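Local structure of enoyl-CoA hydratase EchA1 (Mycobacterium marinum, 3QXI) at residues Arg22-Leu26 and Ala201-Thr205. The protein probably catalyses the reversible addition of water across the double bond of enoyl-CoA thioesters, as other enoyl-CoA hydratases of the crotonase family do. Numbering follows the deposited sequence.
Sequences RDRIL and AEKIT
I25 presses the end of its side chain against the last turn of helix 193-205, its CD1 lying 3.8 Å from A201 CB and equally 3.8 Å from CG of E202. With CG1 anti to its own carbonyl carbon (chi1 -58°) and the chain extended beyond it, the methyl reaches the helix; I25 and E202 lie across each other at about a right angle. I25 and A201 are the buried, close-packed part, continued by I64 and V62 of the neighbouring strand 62-67 and by I198 one turn earlier on the helix; E202 lays its CG over the I25 methyl from the exposed side. T205 stands beside it: its OG1 donates a hydrogen bond to A201 O at 3.0 Å from above the carbonyl plane, and since T205 N also donates to that oxygen, two bonds grip it. The hydroxyl thus serves its own helix, and CG2 faces R24, 3.9 Å from R24 CD. The contact sets the type II' turn R22-I25, which joins the antiparallel strands 17-22 and 25-30 at the edge of the crotonase-fold sheet, against a helix packed on one face of that sheet. R24 bends at chi3 (56°) and carries its guanidinium past T205, whose CG2 sits near the guanidinium plane at its edge; NE is hydrogen-bonded to S61 OG and NH2 to A58 O. Toward solvent the contact thins out. There the carboxylates of D23 and E202 approach without touching, OD2 of D23 4.9 Å from OE2 of E202, a pairing of like charges that may be mildly unfavourable on this solvent-exposed side.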
loop_
_atom_site.group_PDB
_atom_site.type_symbol
_atom_site.label_atom_id
_atom_site.label_comp_id
_atom_site.label_asym_id
_atom_site.label_seq_id
_atom_site.Cartn_x
_atom_site.Cartn_y
_atom_site.Cartn_z
ATOM N N ARG B 22 34.223 0.174 4.947
ATOM C CA ARG B 22 34.845 -0.700 3.954
ATOM C C ARG B 22 34.600 -0.051 2.619
ATOM O O ARG B 22 33.484 -0.108 2.103
ATOM C CB ARG B 22 34.252 -2.116 3.955
ATOM C CG ARG B 22 34.271 -2.785 5.302
ATOM C CD ARG B 22 34.133 -4.290 5.198
ATOM N NE ARG B 22 33.954 -4.838 6.539
ATOM C CZ ARG B 22 33.583 -6.082 6.819
ATOM N NH1 ARG B 22 33.344 -6.962 5.848
ATOM N NH2 ARG B 22 33.449 -6.442 8.088
ATOM N N ASP B 23 35.632 0.593 2.070
ATOM C CA ASP B 23 35.491 1.279 0.799
ATOM C C ASP B 23 34.558 2.471 0.972
ATOM O O ASP B 23 34.870 3.379 1.734
ATOM C CB ASP B 23 34.914 0.320 -0.236
ATOM C CG ASP B 23 35.651 0.361 -1.532
ATOM O OD1 ASP B 23 36.018 1.483 -1.982
ATOM O OD2 ASP B 23 35.871 -0.746 -2.084
ATOM N N ARG B 24 33.422 2.473 0.272
ATOM C CA ARG B 24 32.455 3.584 0.358
ATOM C C ARG B 24 31.210 3.185 1.174
ATOM O O ARG B 24 30.206 3.878 1.187
ATOM C CB ARG B 24 32.049 4.079 -1.036
ATOM C CG ARG B 24 33.201 4.398 -2.004
ATOM C CD ARG B 24 32.658 4.982 -3.301
ATOM N NE ARG B 24 31.842 6.166 -3.026
ATOM C CZ ARG B 24 32.326 7.395 -2.846
ATOM N NH1 ARG B 24 33.630 7.616 -2.941
ATOM N NH2 ARG B 24 31.505 8.402 -2.559
ATOM N N ILE B 25 31.294 2.071 1.873
ATOM C CA ILE B 25 30.213 1.628 2.718
ATOM C C ILE B 25 30.559 1.842 4.179
ATOM O O ILE B 25 31.650 1.481 4.625
ATOM C CB ILE B 25 29.931 0.127 2.470
ATOM C CG1 ILE B 25 29.596 -0.102 0.988
ATOM C CG2 ILE B 25 28.832 -0.389 3.438
ATOM C CD1 ILE B 25 29.681 -1.548 0.567
ATOM N N LEU B 26 29.631 2.416 4.929
ATOM C CA LEU B 26 29.780 2.486 6.375
ATOM C C LEU B 26 28.996 1.378 7.062
ATOM O O LEU B 26 27.795 1.226 6.841
ATOM C CB LEU B 26 29.326 3.853 6.901
ATOM C CG LEU B 26 29.804 4.252 8.310
ATOM C CD1 LEU B 26 31.295 4.578 8.312
ATOM C CD2 LEU B 26 28.968 5.432 8.867
ATOM N N ALA B 201 24.692 -3.182 -1.145
ATOM C CA ALA B 201 25.235 -1.833 -1.038
ATOM C C ALA B 201 26.196 -1.502 -2.193
ATOM O O ALA B 201 26.221 -0.370 -2.702
ATOM C CB ALA B 201 25.919 -1.631 0.309
ATOM N N GLU B 202 26.977 -2.495 -2.613
ATOM C CA GLU B 202 27.901 -2.276 -3.717
ATOM C C GLU B 202 27.185 -1.983 -5.051
ATOM O O GLU B 202 27.639 -1.133 -5.806
ATOM C CB GLU B 202 28.970 -3.388 -3.766
ATOM C CG GLU B 202 30.160 -2.977 -2.868
ATOM C CD GLU B 202 31.083 -4.095 -2.413
ATOM O OE1 GLU B 202 30.907 -5.269 -2.812
ATOM O OE2 GLU B 202 32.015 -3.782 -1.628
ATOM N N LYS B 203 26.047 -2.635 -5.308
ATOM C CA LYS B 203 25.268 -2.361 -6.519
ATOM C C LYS B 203 24.822 -0.896 -6.552
ATOM O O LYS B 203 24.876 -0.236 -7.578
ATOM C CB LYS B 203 24.052 -3.283 -6.626
ATOM C CG LYS B 203 24.384 -4.711 -7.060
ATOM C CD LYS B 203 23.376 -5.732 -6.510
ATOM C CE LYS B 203 21.948 -5.423 -6.939
ATOM N NZ LYS B 203 21.887 -5.461 -8.431
ATOM N N ILE B 204 24.410 -0.394 -5.401
ATOM C CA ILE B 204 23.895 0.964 -5.270
ATOM C C ILE B 204 25.022 1.981 -5.350
ATOM O O ILE B 204 24.874 3.004 -6.018
ATOM C CB ILE B 204 23.077 1.131 -3.986
ATOM C CG1 ILE B 204 21.753 0.361 -4.106
ATOM C CG2 ILE B 204 22.805 2.600 -3.717
ATOM C CD1 ILE B 204 21.093 0.121 -2.765
ATOM N N THR B 205 26.136 1.665 -4.680
ATOM C CA THR B 205 27.392 2.408 -4.741
ATOM C C THR B 205 28.013 2.547 -6.151
ATOM O O THR B 205 28.732 3.512 -6.418
ATOM C CB THR B 205 28.430 1.790 -3.761
ATOM O OG1 THR B 205 27.984 2.004 -2.421
ATOM C CG2 THR B 205 29.785 2.453 -3.902
#